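Local coordinates for protein amidohydrolase (Staphylococcus aureus, PDB 3NUR) that probably hydrolyses carbon-nitrogen bonds of the amide type, as a putative amidohydrolase built on a TIM barrel with a calcium ion in its metal site, at residues F156-R164 with V187-N197; A232-D242 with A271-F282. All blocks are in the same frame, centred on the assembly; numbering follows the deposited sequence. Where two conformers were deposited one is given.

Contact 1: residues F156-R164 with V187-N197; sequences FKGALIMGR and VPIYLHPAPVN. With CA (calcium ion), chain B.
His192 and Met162, paired across two parallel strands, lie side by side and point the same way. His192 CB touches Leu160 CD2, and both CB and the ring CG touch Met162 CG, to which His192 ND1 comes within 3.4 Å. With CG anti to the backbone N (chi1 -173°), the ring leaves the sheet on the side of Leu160 and Tyr190. His192 ND1 donates to Pro193 O at 2.7 Å, on a lone pair and close to the ring plane, which fixes the ring's rotation and directs His192 NE2 at the calcium ion, 2.3 Å away. Glu28, His30, Asp316 and two waters complete the metal site. The selenium of selenomethionine Met162 approaches the His192 ring obliquely, 4.6 Å from its centroid.

Strands 159-162 and 189-192 belong to a beta-alpha-beta unit of the TIM barrel, joined through helix 176-185. Their short axes approach to 4.6 Å at 21°, and five backbone hydrogen bonds, from Ala159 N to Pro188 O at one end to Gly163 N to His192 O at the other, join them. On the metal side, Leu160 CD1 makes an off-centre CH-pi contact with the Tyr190 ring; on the other side Ile161 CD1 meets Ile189 CG2 at 3.8 Å.

Past the strand ends, Arg164 grips Pro195 O end-on: NH2 at 2.9 Å and NH1 at 3.1 Å both donate to this oxygen, which lies in the guanidinium plane. NH1 also forms a salt bridge with Asp227.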
loop_
_atom_site.group_PDB
_atom_site.type_symbol
_atom_site.label_atom_id
_atom_site.label_comp_id
_atom_site.label_asym_id
_atom_site.label_seq_id
_atom_site.Cartn_x
_atom_site.Cartn_y
_atom_site.Cartn_z
ATOM N N PHE A 156 15.633 3.949 -0.022
ATOM C CA PHE A 156 14.264 3.421 -0.078
ATOM C C PHE A 156 13.681 3.695 -1.476
ATOM O O PHE A 156 14.213 4.513 -2.232
ATOM C CB PHE A 156 13.390 4.009 1.055
ATOM C CG PHE A 156 13.649 3.475 2.455
ATOM C CD1 PHE A 156 14.741 2.645 2.719
ATOM C CD2 PHE A 156 12.847 3.865 3.522
ATOM C CE1 PHE A 156 14.998 2.189 4.012
ATOM C CE2 PHE A 156 13.103 3.407 4.818
ATOM C CZ PHE A 156 14.180 2.577 5.057
ATOM N N LYS A 157 12.584 3.007 -1.818
ATOM C CA LYS A 157 12.009 3.044 -3.156
ATOM C C LYS A 157 10.536 3.454 -3.249
ATOM O O LYS A 157 9.902 3.247 -4.292
ATOM C CB LYS A 157 12.252 1.690 -3.854
ATOM C CG LYS A 157 13.739 1.315 -4.035
ATOM C CD LYS A 157 14.440 2.134 -5.097
ATOM C CE LYS A 157 15.836 1.631 -5.395
ATOM N NZ LYS A 157 16.115 1.667 -6.859
ATOM N N GLY A 158 10.037 4.077 -2.187
ATOM C CA GLY A 158 8.687 4.618 -2.112
ATOM C C GLY A 158 8.268 4.828 -0.680
ATOM O O GLY A 158 9.106 4.850 0.225
ATOM N N ALA A 159 6.969 4.967 -0.456
ATOM C CA ALA A 159 6.439 5.121 0.889
ATOM C C ALA A 159 5.157 4.319 0.959
ATOM O O ALA A 159 4.482 4.153 -0.057
ATOM C CB ALA A 159 6.116 6.589 1.163
ATOM N N LEU A 160 4.829 3.820 2.152
ATOM C CA LEU A 160 3.529 3.186 2.356
ATOM C C LEU A 160 2.866 4.032 3.436
ATOM O O LEU A 160 3.479 4.264 4.485
ATOM C CB LEU A 160 3.623 1.711 2.772
ATOM C CG LEU A 160 2.259 1.001 3.054
ATOM C CD1 LEU A 160 2.292 -0.457 2.596
ATOM C CD2 LEU A 160 1.886 1.085 4.547
ATOM N N ILE A 161 1.623 4.483 3.183
ATOM C CA ILE A 161 0.845 5.340 4.095
ATOM C C ILE A 161 -0.392 4.582 4.530
ATOM O O ILE A 161 -1.157 4.108 3.684
ATOM C CB ILE A 161 0.423 6.691 3.426
ATOM C CG1 ILE A 161 1.667 7.546 3.057
ATOM C CG2 ILE A 161 -0.581 7.479 4.356
ATOM C CD1 ILE A 161 1.370 8.811 2.255
HETATM N N MSE A 162 -0.579 4.469 5.843
HETATM C CA MSE A 162 -1.742 3.782 6.385
HETATM C C MSE A 162 -2.806 4.764 6.808
HETATM O O MSE A 162 -2.531 5.713 7.539
HETATM C CB MSE A 162 -1.333 2.897 7.567
HETATM C CG MSE A 162 -0.951 1.491 7.138
HETATM SE SE MSE A 162 -0.181 0.453 8.580
HETATM C CE MSE A 162 -1.006 1.422 10.171
ATOM N N GLY A 163 -4.028 4.498 6.382
ATOM C CA GLY A 163 -5.179 5.306 6.762
ATOM C C GLY A 163 -5.155 6.708 6.220
ATOM O O GLY A 163 -4.840 6.935 5.047
ATOM N N ARG A 164 -5.509 7.653 7.084
ATOM C CA ARG A 164 -5.639 9.040 6.693
ATOM C C ARG A 164 -5.110 9.976 7.781
ATOM O O ARG A 164 -4.693 9.532 8.859
ATOM C CB ARG A 164 -7.117 9.342 6.309
ATOM C CG ARG A 164 -8.089 9.372 7.475
ATOM C CD ARG A 164 -9.384 8.596 7.234
ATOM N NE ARG A 164 -9.206 7.143 7.104
ATOM C CZ ARG A 164 -9.190 6.272 8.116
ATOM N NH1 ARG A 164 -9.070 4.976 7.879
ATOM N NH2 ARG A 164 -9.269 6.696 9.371
ATOM N N VAL A 187 9.134 7.889 -7.271
ATOM C CA VAL A 187 8.833 6.703 -6.458
ATOM C C VAL A 187 7.318 6.612 -6.208
ATOM O O VAL A 187 6.669 7.657 -6.131
ATOM C CB VAL A 187 9.631 6.646 -5.130
ATOM C CG1 VAL A 187 11.134 6.466 -5.377
ATOM C CG2 VAL A 187 9.348 7.868 -4.240
ATOM N N PRO A 188 6.752 5.389 -6.016
ATOM C CA PRO A 188 5.305 5.300 -5.759
ATOM C C PRO A 188 4.941 5.461 -4.271
ATOM O O PRO A 188 5.789 5.384 -3.376
ATOM C CB PRO A 188 4.970 3.885 -6.238
ATOM C CG PRO A 188 6.203 3.087 -5.893
ATOM C CD PRO A 188 7.366 4.037 -6.098
ATOM N N ILE A 189 3.642 5.657 -4.017
ATOM C CA ILE A 189 3.080 5.701 -2.665
ATOM C C ILE A 189 2.064 4.548 -2.592
ATOM O O ILE A 189 1.145 4.488 -3.399
ATOM C CB ILE A 189 2.391 7.061 -2.319
ATOM C CG1 ILE A 189 3.391 8.251 -2.286
ATOM C CG2 ILE A 189 1.619 6.952 -1.010
ATOM C CD1 ILE A 189 2.713 9.604 -2.276
ATOM N N TYR A 190 2.222 3.657 -1.625
ATOM C CA TYR A 190 1.282 2.560 -1.381
ATOM C C TYR A 190 0.282 3.111 -0.352
ATOM O O TYR A 190 0.699 3.536 0.727
ATOM C CB TYR A 190 2.024 1.326 -0.790
ATOM C CG TYR A 190 1.305 -0.004 -0.962
ATOM C CD1 TYR A 190 1.909 -1.063 -1.631
ATOM C CD2 TYR A 190 0.042 -0.218 -0.410
ATOM C CE1 TYR A 190 1.260 -2.285 -1.797
ATOM C CE2 TYR A 190 -0.611 -1.450 -0.547
ATOM C CZ TYR A 190 0.006 -2.480 -1.241
ATOM O OH TYR A 190 -0.641 -3.677 -1.442
ATOM N N LEU A 191 -1.026 3.153 -0.695
ATOM C CA LEU A 191 -2.083 3.660 0.212
ATOM C C LEU A 191 -2.764 2.429 0.812
ATOM O O LEU A 191 -3.398 1.660 0.091
ATOM C CB LEU A 191 -3.086 4.526 -0.562
ATOM C CG LEU A 191 -4.098 5.339 0.262
ATOM C CD1 LEU A 191 -3.389 6.429 1.106
ATOM C CD2 LEU A 191 -5.120 5.998 -0.668
ATOM N N HIS A 192 -2.577 2.223 2.117
ATOM C CA HIS A 192 -3.005 1.035 2.867
ATOM C C HIS A 192 -4.150 1.361 3.845
ATOM O O HIS A 192 -4.180 2.458 4.395
ATOM C CB HIS A 192 -1.773 0.524 3.652
ATOM C CG HIS A 192 -1.926 -0.790 4.368
ATOM N ND1 HIS A 192 -2.662 -0.897 5.523
ATOM C CD2 HIS A 192 -1.393 -1.997 4.080
ATOM C CE1 HIS A 192 -2.609 -2.175 5.869
ATOM N NE2 HIS A 192 -1.848 -2.869 5.038
ATOM N N PRO A 193 -5.031 0.388 4.163
ATOM C CA PRO A 193 -6.111 0.679 5.120
ATOM C C PRO A 193 -5.634 0.841 6.572
ATOM O O PRO A 193 -4.531 0.434 6.942
ATOM C CB PRO A 193 -7.033 -0.531 4.986
ATOM C CG PRO A 193 -6.152 -1.641 4.486
ATOM C CD PRO A 193 -5.205 -0.951 3.545
ATOM N N ALA A 194 -6.483 1.450 7.391
ATOM C CA ALA A 194 -6.287 1.598 8.834
ATOM C C ALA A 194 -7.677 1.813 9.466
ATOM O O ALA A 194 -8.625 2.097 8.718
ATOM C CB ALA A 194 -5.362 2.772 9.139
ATOM N N PRO A 195 -7.825 1.681 10.813
ATOM C CA PRO A 195 -9.156 1.849 11.436
ATOM C C PRO A 195 -9.906 3.099 10.982
ATOM O O PRO A 195 -9.309 4.176 10.869
ATOM C CB PRO A 195 -8.830 1.892 12.935
ATOM C CG PRO A 195 -7.650 0.968 13.052
ATOM C CD PRO A 195 -6.815 1.305 11.828
ATOM N N VAL A 196 -11.205 2.949 10.704
ATOM C CA VAL A 196 -12.056 4.064 10.274
ATOM C C VAL A 196 -12.331 4.990 11.468
ATOM O O VAL A 196 -12.201 4.573 12.631
ATOM C CB VAL A 196 -13.393 3.624 9.602
ATOM C CG1 VAL A 196 -13.153 2.848 8.301
ATOM C CG2 VAL A 196 -14.267 2.820 10.571
ATOM N N ASN A 197 -12.743 6.229 11.173
ATOM C CA ASN A 197 -13.056 7.201 12.225
ATOM C C ASN A 197 -14.295 6.760 13.005
ATOM O O ASN A 197 -15.106 5.987 12.486
ATOM C CB ASN A 197 -13.146 8.647 11.672
ATOM C CG ASN A 197 -14.445 9.124 11.057
ATOM O OD1 ASN A 197 -15.543 8.619 11.319
ATOM N ND2 ASN A 197 -14.352 10.206 10.288
HETATM CA CA CA B . -1.261 -5.130 5.010
HETATM O O HOH W 1 -5.681 4.930 3.492
HETATM O O HOH W 2 -8.703 2.553 5.558
HETATM O O HOH W 3 -3.349 -5.757 4.945
HETATM O O HOH W 4 -1.711 -4.970 7.216
#

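Contact 2: residues A232-D242 with A271-F282; sequences AIHLVLSGIFD and AEHLNHSVSYYF
This is a mixed apolar and polar contact on the outer layer of the barrel, its centre about 19 Å from the centre of the chain, where a helix end and the turn after it meet a loop and the start of another helix. The short axes of helices 232-237 and 278-282 stay 10.3 Å apart at 114°, so side chains bridge the gap. Val236 does so with both branches: CG1, anti to the backbone N, reaches Tyr281 CD2 at 3.6 Å, while CG2 meets Phe282 CZ at 3.8 Å. Leu237 CD2 touches both Ala271 CB and Val278 CG2.

A polar bond meets the helix end: Leu237 O accepts from His273 NE2 at 2.7 Å in an almost straight bond (177°) that lies in both the ring and carbonyl planes. Gly239, at positive phi, closes that helix in a Schellman motif and is the N-cap of the next. There Asp242 uses both oxygens, each met on its syn side but with the donor tilted out of the carboxylate plane: OD1 takes the Tyr281 hydroxyl at 2.6 Å and OD2 takes Asn275 N at 2.9 Å. The Asn275 amide stacks on the carboxylate, their planes 22° apart, and Tyr281 OH accepts from His276 N.

Inward, Val236 and Ala232 rest on Phe286 of strand 286-288 and Phe241 on Met249 of strand 249-251, while helix 262-268 meets Ile233 and Phe282.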
loop_
_atom_site.group_PDB
_atom_site.type_symbol
_atom_site.label_atom_id
_atom_site.label_comp_id
_atom_site.label_asym_id
_atom_site.label_seq_id
_atom_site.Cartn_x
_atom_site.Cartn_y
_atom_site.Cartn_z
ATOM N N ALA A 232 -8.590 6.718 -2.136
ATOM C CA ALA A 232 -7.905 6.748 -3.425
ATOM C C ALA A 232 -8.723 7.550 -4.464
ATOM O O ALA A 232 -8.131 8.306 -5.214
ATOM C CB ALA A 232 -7.625 5.332 -3.924
ATOM N N ILE A 233 -10.072 7.409 -4.480
ATOM C CA ILE A 233 -10.934 8.160 -5.407
ATOM C C ILE A 233 -10.829 9.661 -5.127
ATOM O O ILE A 233 -10.741 10.429 -6.069
ATOM C CB ILE A 233 -12.393 7.630 -5.405
ATOM C CG1 ILE A 233 -12.422 6.176 -5.949
ATOM C CG2 ILE A 233 -13.297 8.539 -6.270
ATOM C CD1 ILE A 233 -13.673 5.370 -5.437
ATOM N N HIS A 234 -10.797 10.075 -3.843
ATOM C CA HIS A 234 -10.618 11.491 -3.487
ATOM C C HIS A 234 -9.349 12.042 -4.160
ATOM O O HIS A 234 -9.353 13.154 -4.684
ATOM C CB HIS A 234 -10.454 11.632 -1.962
ATOM C CG HIS A 234 -11.734 11.876 -1.240
ATOM N ND1 HIS A 234 -12.046 13.131 -0.739
ATOM C CD2 HIS A 234 -12.727 11.013 -0.917
ATOM C CE1 HIS A 234 -13.220 13.000 -0.140
ATOM N NE2 HIS A 234 -13.678 11.745 -0.229
ATOM N N LEU A 235 -8.266 11.253 -4.139
ATOM C CA LEU A 235 -6.979 11.663 -4.707
ATOM C C LEU A 235 -7.086 11.917 -6.208
ATOM O O LEU A 235 -6.625 12.938 -6.696
ATOM C CB LEU A 235 -5.879 10.636 -4.383
ATOM C CG LEU A 235 -5.652 10.305 -2.881
ATOM C CD1 LEU A 235 -4.466 9.347 -2.710
ATOM C CD2 LEU A 235 -5.400 11.560 -2.049
ATOM N N VAL A 236 -7.799 11.050 -6.913
ATOM C CA VAL A 236 -8.028 11.194 -8.346
ATOM C C VAL A 236 -8.909 12.419 -8.628
ATOM O O VAL A 236 -8.542 13.233 -9.466
ATOM C CB VAL A 236 -8.622 9.887 -8.940
ATOM C CG1 VAL A 236 -9.158 10.100 -10.355
ATOM C CG2 VAL A 236 -7.597 8.754 -8.905
ATOM N N LEU A 237 -10.079 12.514 -7.968
ATOM C CA LEU A 237 -11.040 13.610 -8.169
ATOM C C LEU A 237 -10.480 14.995 -7.860
ATOM O O LEU A 237 -10.905 15.969 -8.488
ATOM C CB LEU A 237 -12.362 13.365 -7.396
ATOM C CG LEU A 237 -13.132 12.082 -7.735
ATOM C CD1 LEU A 237 -14.377 11.961 -6.870
ATOM C CD2 LEU A 237 -13.487 11.999 -9.235
ATOM N N SER A 238 -9.511 15.073 -6.928
ATOM C CA SER A 238 -8.861 16.347 -6.558
ATOM C C SER A 238 -7.828 16.840 -7.610
ATOM O O SER A 238 -7.291 17.944 -7.459
ATOM C CB SER A 238 -8.204 16.252 -5.187
ATOM O OG SER A 238 -6.995 15.509 -5.226
ATOM N N GLY A 239 -7.540 16.013 -8.622
ATOM C CA GLY A 239 -6.607 16.358 -9.697
ATOM C C GLY A 239 -5.125 16.180 -9.435
ATOM O O GLY A 239 -4.296 16.712 -10.190
ATOM N N ILE A 240 -4.767 15.375 -8.415
ATOM C CA ILE A 240 -3.366 15.099 -8.056
ATOM C C ILE A 240 -2.594 14.545 -9.283
ATOM O O ILE A 240 -1.456 14.948 -9.533
ATOM C CB ILE A 240 -3.305 14.120 -6.837
ATOM C CG1 ILE A 240 -3.511 14.896 -5.499
ATOM C CG2 ILE A 240 -1.988 13.285 -6.820
ATOM C CD1 ILE A 240 -3.703 14.016 -4.280
ATOM N N PHE A 241 -3.233 13.653 -10.047
ATOM C CA PHE A 241 -2.591 13.035 -11.199
ATOM C C PHE A 241 -2.558 13.904 -12.466
ATOM O O PHE A 241 -1.900 13.533 -13.430
ATOM C CB PHE A 241 -3.125 11.623 -11.445
ATOM C CG PHE A 241 -3.052 10.754 -10.211
ATOM C CD1 PHE A 241 -1.887 10.061 -9.895
ATOM C CD2 PHE A 241 -4.152 10.626 -9.364
ATOM C CE1 PHE A 241 -1.823 9.261 -8.748
ATOM C CE2 PHE A 241 -4.080 9.844 -8.211
ATOM C CZ PHE A 241 -2.920 9.164 -7.911
ATOM N N ASP A 242 -3.222 15.066 -12.437
ATOM C CA ASP A 242 -3.137 16.061 -13.504
ATOM C C ASP A 242 -1.966 16.991 -13.151
ATOM O O ASP A 242 -1.179 17.320 -14.034
ATOM C CB ASP A 242 -4.449 16.839 -13.645
ATOM C CG ASP A 242 -5.521 16.084 -14.405
ATOM O OD1 ASP A 242 -5.223 14.985 -14.923
ATOM O OD2 ASP A 242 -6.667 16.569 -14.445
ATOM N N ALA A 271 -16.992 14.500 -13.423
ATOM C CA ALA A 271 -15.647 14.966 -13.078
ATOM C C ALA A 271 -14.998 15.655 -14.297
ATOM O O ALA A 271 -13.861 15.364 -14.676
ATOM C CB ALA A 271 -14.798 13.786 -12.587
ATOM N N GLU A 272 -15.738 16.581 -14.894
ATOM C CA GLU A 272 -15.316 17.291 -16.103
ATOM C C GLU A 272 -14.126 18.227 -15.941
ATOM O O GLU A 272 -13.531 18.617 -16.941
ATOM C CB GLU A 272 -16.513 17.951 -16.822
ATOM C CG GLU A 272 -17.521 16.940 -17.352
ATOM C CD GLU A 272 -17.045 16.036 -18.471
ATOM O OE1 GLU A 272 -16.861 16.540 -19.603
ATOM O OE2 GLU A 272 -16.880 14.820 -18.223
ATOM N N HIS A 273 -13.750 18.552 -14.689
ATOM C CA HIS A 273 -12.586 19.377 -14.364
ATOM C C HIS A 273 -11.250 18.611 -14.535
ATOM O O HIS A 273 -10.185 19.234 -14.525
ATOM C CB HIS A 273 -12.699 19.904 -12.927
ATOM C CG HIS A 273 -12.696 18.807 -11.903
ATOM N ND1 HIS A 273 -13.802 18.010 -11.704
ATOM C CD2 HIS A 273 -11.708 18.402 -11.072
ATOM C CE1 HIS A 273 -13.450 17.136 -10.771
ATOM N NE2 HIS A 273 -12.214 17.354 -10.341
ATOM N N LEU A 274 -11.303 17.275 -14.669
ATOM C CA LEU A 274 -10.095 16.467 -14.849
ATOM C C LEU A 274 -9.736 16.367 -16.325
ATOM O O LEU A 274 -10.617 16.475 -17.181
ATOM C CB LEU A 274 -10.274 15.056 -14.271
ATOM C CG LEU A 274 -10.649 14.970 -12.771
ATOM C CD1 LEU A 274 -10.964 13.511 -12.378
ATOM C CD2 LEU A 274 -9.525 15.550 -11.888
ATOM N N ASN A 275 -8.457 16.120 -16.621
ATOM C CA ASN A 275 -8.012 15.975 -18.015
ATOM C C ASN A 275 -8.485 14.683 -18.672
ATOM O O ASN A 275 -8.602 14.629 -19.903
ATOM C CB ASN A 275 -6.486 16.044 -18.078
ATOM C CG ASN A 275 -5.909 17.404 -17.761
ATOM O OD1 ASN A 275 -6.586 18.432 -17.811
ATOM N ND2 ASN A 275 -4.624 17.434 -17.440
ATOM N N HIS A 276 -8.684 13.615 -17.860
ATOM C CA HIS A 276 -9.025 12.285 -18.354
ATOM C C HIS A 276 -10.274 11.735 -17.681
ATOM O O HIS A 276 -10.735 12.295 -16.679
ATOM C CB HIS A 276 -7.852 11.319 -18.067
ATOM C CG HIS A 276 -6.514 11.841 -18.520
ATOM N ND1 HIS A 276 -6.148 11.822 -19.854
ATOM C CD2 HIS A 276 -5.526 12.429 -17.801
ATOM C CE1 HIS A 276 -4.938 12.371 -19.905
ATOM N NE2 HIS A 276 -4.534 12.778 -18.697
ATOM N N SER A 277 -10.789 10.600 -18.204
ATOM C CA SER A 277 -11.936 9.937 -17.576
ATOM C C SER A 277 -11.461 9.392 -16.223
ATOM O O SER A 277 -10.254 9.173 -16.039
ATOM C CB SER A 277 -12.451 8.799 -18.447
ATOM O OG SER A 277 -11.571 7.687 -18.421
ATOM N N VAL A 278 -12.390 9.162 -15.282
ATOM C CA VAL A 278 -12.038 8.642 -13.953
ATOM C C VAL A 278 -11.265 7.305 -14.049
ATOM O O VAL A 278 -10.220 7.151 -13.397
ATOM C CB VAL A 278 -13.287 8.560 -13.029
ATOM C CG1 VAL A 278 -12.999 7.758 -11.757
ATOM C CG2 VAL A 278 -13.802 9.955 -12.681
ATOM N N SER A 279 -11.751 6.360 -14.892
ATOM C CA SER A 279 -11.115 5.043 -15.041
ATOM C C SER A 279 -9.692 5.125 -15.570
ATOM O O SER A 279 -8.863 4.291 -15.203
ATOM C CB SER A 279 -11.955 4.115 -15.912
ATOM O OG SER A 279 -11.956 4.509 -17.273
ATOM N N TYR A 280 -9.402 6.139 -16.421
ATOM C CA TYR A 280 -8.061 6.348 -16.987
ATOM C C TYR A 280 -6.976 6.410 -15.907
ATOM O O TYR A 280 -5.911 5.798 -16.070
ATOM C CB TYR A 280 -8.022 7.618 -17.856
ATOM C CG TYR A 280 -6.690 7.804 -18.548
ATOM C CD1 TYR A 280 -6.447 7.235 -19.791
ATOM C CD2 TYR A 280 -5.681 8.570 -17.970
ATOM C CE1 TYR A 280 -5.215 7.376 -20.421
ATOM C CE2 TYR A 280 -4.442 8.727 -18.597
ATOM C CZ TYR A 280 -4.219 8.127 -19.825
ATOM O OH TYR A 280 -3.034 8.299 -20.494
ATOM N N TYR A 281 -7.237 7.141 -14.815
ATOM C CA TYR A 281 -6.253 7.269 -13.724
ATOM C C TYR A 281 -5.948 5.944 -13.042
ATOM O O TYR A 281 -4.797 5.684 -12.713
ATOM C CB TYR A 281 -6.685 8.306 -12.706
ATOM C CG TYR A 281 -6.855 9.672 -13.317
ATOM C CD1 TYR A 281 -5.758 10.516 -13.501
ATOM C CD2 TYR A 281 -8.096 10.107 -13.765
ATOM C CE1 TYR A 281 -5.916 11.796 -14.023
ATOM C CE2 TYR A 281 -8.267 11.381 -14.296
ATOM C CZ TYR A 281 -7.170 12.216 -14.439
ATOM O OH TYR A 281 -7.329 13.460 -14.985
ATOM N N PHE A 282 -6.953 5.086 -12.873
ATOM C CA PHE A 282 -6.699 3.761 -12.275
ATOM C C PHE A 282 -5.939 2.859 -13.233
ATOM O O PHE A 282 -5.162 1.996 -12.809
ATOM C CB PHE A 282 -8.006 3.115 -11.787
ATOM C CG PHE A 282 -8.525 3.892 -10.606
ATOM C CD1 PHE A 282 -7.943 3.745 -9.345
ATOM C CD2 PHE A 282 -9.551 4.820 -10.760
ATOM C CE1 PHE A 282 -8.362 4.529 -8.270
ATOM C CE2 PHE A 282 -10.000 5.575 -9.667
ATOM C CZ PHE A 282 -9.392 5.430 -8.433
HETATM O O HOH W 5 -3.175 14.657 -16.894
HETATM O O HOH W 6 -7.420 18.946 -13.541
#

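Contact 1 belongs to the core, its centre about 5 Å from the centre of the chain, whereas contact 2 lies farther out, in the helical layer, yet is mostly buried, with only His273 and Asn275 of its touching residues exposed. Regular parallel backbone pairing dominates the first and carries a metal ligand; the second has no backbone-to-backbone bond between its segments and depends on aliphatic and aromatic packing, a histidine-to-carbonyl bond and a doubly used carboxylate. Their centres are 19 Å apart, yet they touch: Leu191 CD2, on the sheet face turned away from the calcium ion, is 3.8 Å from Ala232 N. Helix 223-237 joins them: its Val228 packs on Leu191 and its C-terminal end lies in contact 2.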